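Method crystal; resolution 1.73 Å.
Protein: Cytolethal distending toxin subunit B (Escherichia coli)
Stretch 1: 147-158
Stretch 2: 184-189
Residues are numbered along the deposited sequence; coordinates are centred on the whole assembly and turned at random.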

# COMPACT_ATOMS: atom_id res chain seq x y z
N HIS A 147 -5.39 4.04 3.82
CA HIS A 147 -5.30 4.47 5.21
C HIS A 147 -6.69 4.84 5.69
O HIS A 147 -7.15 5.98 5.52
CB HIS A 147 -4.35 5.64 5.36
CG HIS A 147 -4.17 6.07 6.79
ND1 HIS A 147 -3.59 7.27 7.12
CD2 HIS A 147 -4.52 5.46 7.95
CE1 HIS A 147 -3.58 7.39 8.44
NE2 HIS A 147 -4.14 6.31 8.98
N ALA A 148 -7.38 3.89 6.32
CA ALA A 148 -8.75 4.09 6.76
C ALA A 148 -8.75 4.99 7.98
O ALA A 148 -7.73 5.12 8.62
CB ALA A 148 -9.40 2.72 7.09
N ILE A 149 -9.90 5.60 8.28
CA ILE A 149 -9.98 6.60 9.36
C ILE A 149 -9.90 5.91 10.69
O ILE A 149 -10.47 4.82 10.87
CB ILE A 149 -11.30 7.37 9.24
CG1 ILE A 149 -11.37 8.14 7.92
CG2 ILE A 149 -11.45 8.38 10.49
CD1 ILE A 149 -12.83 8.54 7.56
N ALA A 150 -9.18 6.54 11.64
CA ALA A 150 -9.13 5.96 12.98
C ALA A 150 -10.38 6.45 13.71
O ALA A 150 -10.41 7.51 14.35
CB ALA A 150 -7.83 6.37 13.71
N MET A 151 -11.44 5.69 13.56
CA MET A 151 -12.73 6.02 14.20
C MET A 151 -13.47 4.73 14.35
O MET A 151 -13.13 3.73 13.71
CB MET A 151 -13.57 6.98 13.34
CG MET A 151 -14.14 6.37 12.05
SD MET A 151 -14.86 7.56 10.97
CE MET A 151 -16.49 7.76 11.85
N ARG A 152 -14.50 4.74 15.20
CA ARG A 152 -15.36 3.59 15.26
C ARG A 152 -16.16 3.46 13.99
O ARG A 152 -16.53 4.47 13.38
CB ARG A 152 -16.27 3.65 16.50
CG ARG A 152 -15.49 3.59 17.83
CD ARG A 152 -14.62 2.37 18.02
NE ARG A 152 -13.86 2.47 19.28
CZ ARG A 152 -13.88 1.57 20.25
NH1 ARG A 152 -14.62 0.47 20.13
NH2 ARG A 152 -13.16 1.77 21.36
N ASN A 153 -16.39 2.22 13.61
CA ASN A 153 -17.20 1.91 12.43
C ASN A 153 -16.76 2.77 11.21
O ASN A 153 -17.46 3.64 10.66
CB ASN A 153 -18.69 1.97 12.83
CG ASN A 153 -19.06 0.84 13.84
OD1 ASN A 153 -19.16 -0.33 13.45
ND2 ASN A 153 -19.22 1.18 15.14
N ASN A 154 -15.50 2.53 10.85
CA ASN A 154 -14.83 3.36 9.85
C ASN A 154 -15.04 2.91 8.40
O ASN A 154 -15.93 2.07 8.10
CB ASN A 154 -13.34 3.44 10.20
CG ASN A 154 -12.56 2.15 9.85
OD1 ASN A 154 -13.13 1.14 9.37
ND2 ASN A 154 -11.25 2.18 10.10
N ASP A 155 -14.24 3.49 7.52
CA ASP A 155 -14.39 3.29 6.08
C ASP A 155 -13.64 2.10 5.46
O ASP A 155 -13.66 1.90 4.22
CB ASP A 155 -14.05 4.59 5.36
CG ASP A 155 -12.64 5.11 5.65
OD1 ASP A 155 -12.06 4.85 6.77
OD2 ASP A 155 -12.05 5.84 4.82
N ALA A 156 -13.02 1.28 6.31
CA ALA A 156 -12.25 0.14 5.75
C ALA A 156 -13.07 -0.76 4.82
O ALA A 156 -12.59 -1.06 3.71
CB ALA A 156 -11.53 -0.67 6.85
N PRO A 157 -14.26 -1.24 5.21
CA PRO A 157 -15.01 -2.12 4.28
C PRO A 157 -15.32 -1.42 2.94
O PRO A 157 -15.21 -2.04 1.88
CB PRO A 157 -16.30 -2.42 5.04
CG PRO A 157 -15.94 -2.31 6.52
CD PRO A 157 -14.97 -1.10 6.51
N ALA A 158 -15.72 -0.16 3.01
CA ALA A 158 -16.03 0.61 1.80
C ALA A 158 -14.81 0.84 0.90
O ALA A 158 -14.96 0.87 -0.35
CB ALA A 158 -16.63 1.99 2.22
N GLY A 184 -2.43 -1.78 3.69
CA GLY A 184 -2.53 -0.53 4.43
C GLY A 184 -2.90 -0.66 5.86
O GLY A 184 -2.87 -1.77 6.43
N ASP A 185 -3.14 0.53 6.44
CA ASP A 185 -3.60 0.64 7.81
C ASP A 185 -5.11 0.75 7.73
O ASP A 185 -5.69 1.80 7.41
CB ASP A 185 -2.95 1.88 8.47
CG ASP A 185 -3.40 2.09 9.88
OD1 ASP A 185 -4.30 1.35 10.42
OD2 ASP A 185 -2.93 3.07 10.52
N PHE A 186 -5.75 -0.36 8.05
CA PHE A 186 -7.21 -0.42 7.97
C PHE A 186 -7.90 0.07 9.23
O PHE A 186 -9.12 0.25 9.25
CB PHE A 186 -7.64 -1.85 7.63
CG PHE A 186 -7.26 -2.27 6.25
CD1 PHE A 186 -8.04 -1.86 5.16
CD2 PHE A 186 -6.12 -3.05 6.02
CE1 PHE A 186 -7.65 -2.24 3.84
CE2 PHE A 186 -5.75 -3.46 4.71
CZ PHE A 186 -6.53 -3.05 3.63
N ASN A 187 -7.11 0.26 10.29
CA ASN A 187 -7.63 0.84 11.55
C ASN A 187 -8.81 0.08 12.16
O ASN A 187 -9.60 0.65 12.91
CB ASN A 187 -7.97 2.35 11.38
CG ASN A 187 -6.87 3.24 11.93
OD1 ASN A 187 -6.33 2.98 13.03
ND2 ASN A 187 -6.50 4.25 11.18
N ARG A 188 -8.87 -1.21 11.87
CA ARG A 188 -9.73 -2.22 12.51
C ARG A 188 -9.05 -3.57 12.32
O ARG A 188 -8.22 -3.72 11.41
CB ARG A 188 -11.16 -2.19 11.94
CG ARG A 188 -11.26 -2.55 10.46
CD ARG A 188 -12.75 -2.81 10.09
NE ARG A 188 -13.54 -1.60 10.04
CZ ARG A 188 -14.89 -1.59 9.98
NH1 ARG A 188 -15.57 -2.75 10.05
NH2 ARG A 188 -15.58 -0.46 9.86
N GLU A 189 -9.39 -4.55 13.18
CA GLU A 189 -8.73 -5.83 13.17
C GLU A 189 -9.24 -6.63 11.94
O GLU A 189 -10.28 -6.33 11.44
CB GLU A 189 -9.01 -6.57 14.50
CG GLU A 189 -7.75 -7.07 15.18
CD GLU A 189 -7.14 -6.07 16.11
OE1 GLU A 189 -7.59 -4.91 16.13
OE2 GLU A 189 -6.21 -6.46 16.85
O HOH W 1 -4.47 6.30 11.86

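Stretch 2 enters at Gly184, where the chain turns a corner. Its extended backbone angles would jam a CB against the preceding carbonyl oxygen, so the position by itself calls for glycine.

Asp185 then pairs with His147 in a short parallel bridge, their CA atoms 4.9 Å apart and their side chains on the same face. The bridge is fastened one residue on: Ala148 N donates to Asp185 O at 2.9 Å, while His147 CA lies 3.5 Å from that same oxygen in a CA-H...O contact. Asp185 also steadies its own turn, OD1 accepting a weak bond from Asn187 N at 3.0 Å.

Phe186 contributes mainly its carbonyl. Asn154 ND2 donates to Phe186 O at 3.0 Å, and the small Ala148 CB approaches this oxygen to 3.3 Å. The phenyl ring meets Ala156 at its edge, with CD1 4.1 Å from Ala156 CB, an apolar touch.

Asn187, with positive phi, aims its amide at stretch 1. ND2 gives a nearly straight bond to Ala148 O (3.0 Å, 169°) and another to a water, also at 3.0 Å; that water lies 2.9 Å from His147 NE2 and links the two side chains.

Arg188 has the largest covered area, and its guanidinium meets Asn154 edge-on: NE and NH2 both donate to Asn154 OD1, at 2.9 and 3.0 Å. Pro157 CD sits over one guanidinium face, 3.5 Å from NH2, adding packing where the edge supplies polarity.

The rule is a central amide with both ends employed. Asn154 ND2 also donates to Ile149 O at 2.9 Å, and Asn154 OD1 also accepts from Ala156 N at 3.1 Å, so the loop that presents this amide is tied to it before Glu189 leads stretch 2 into a helix, out of reach of stretch 1.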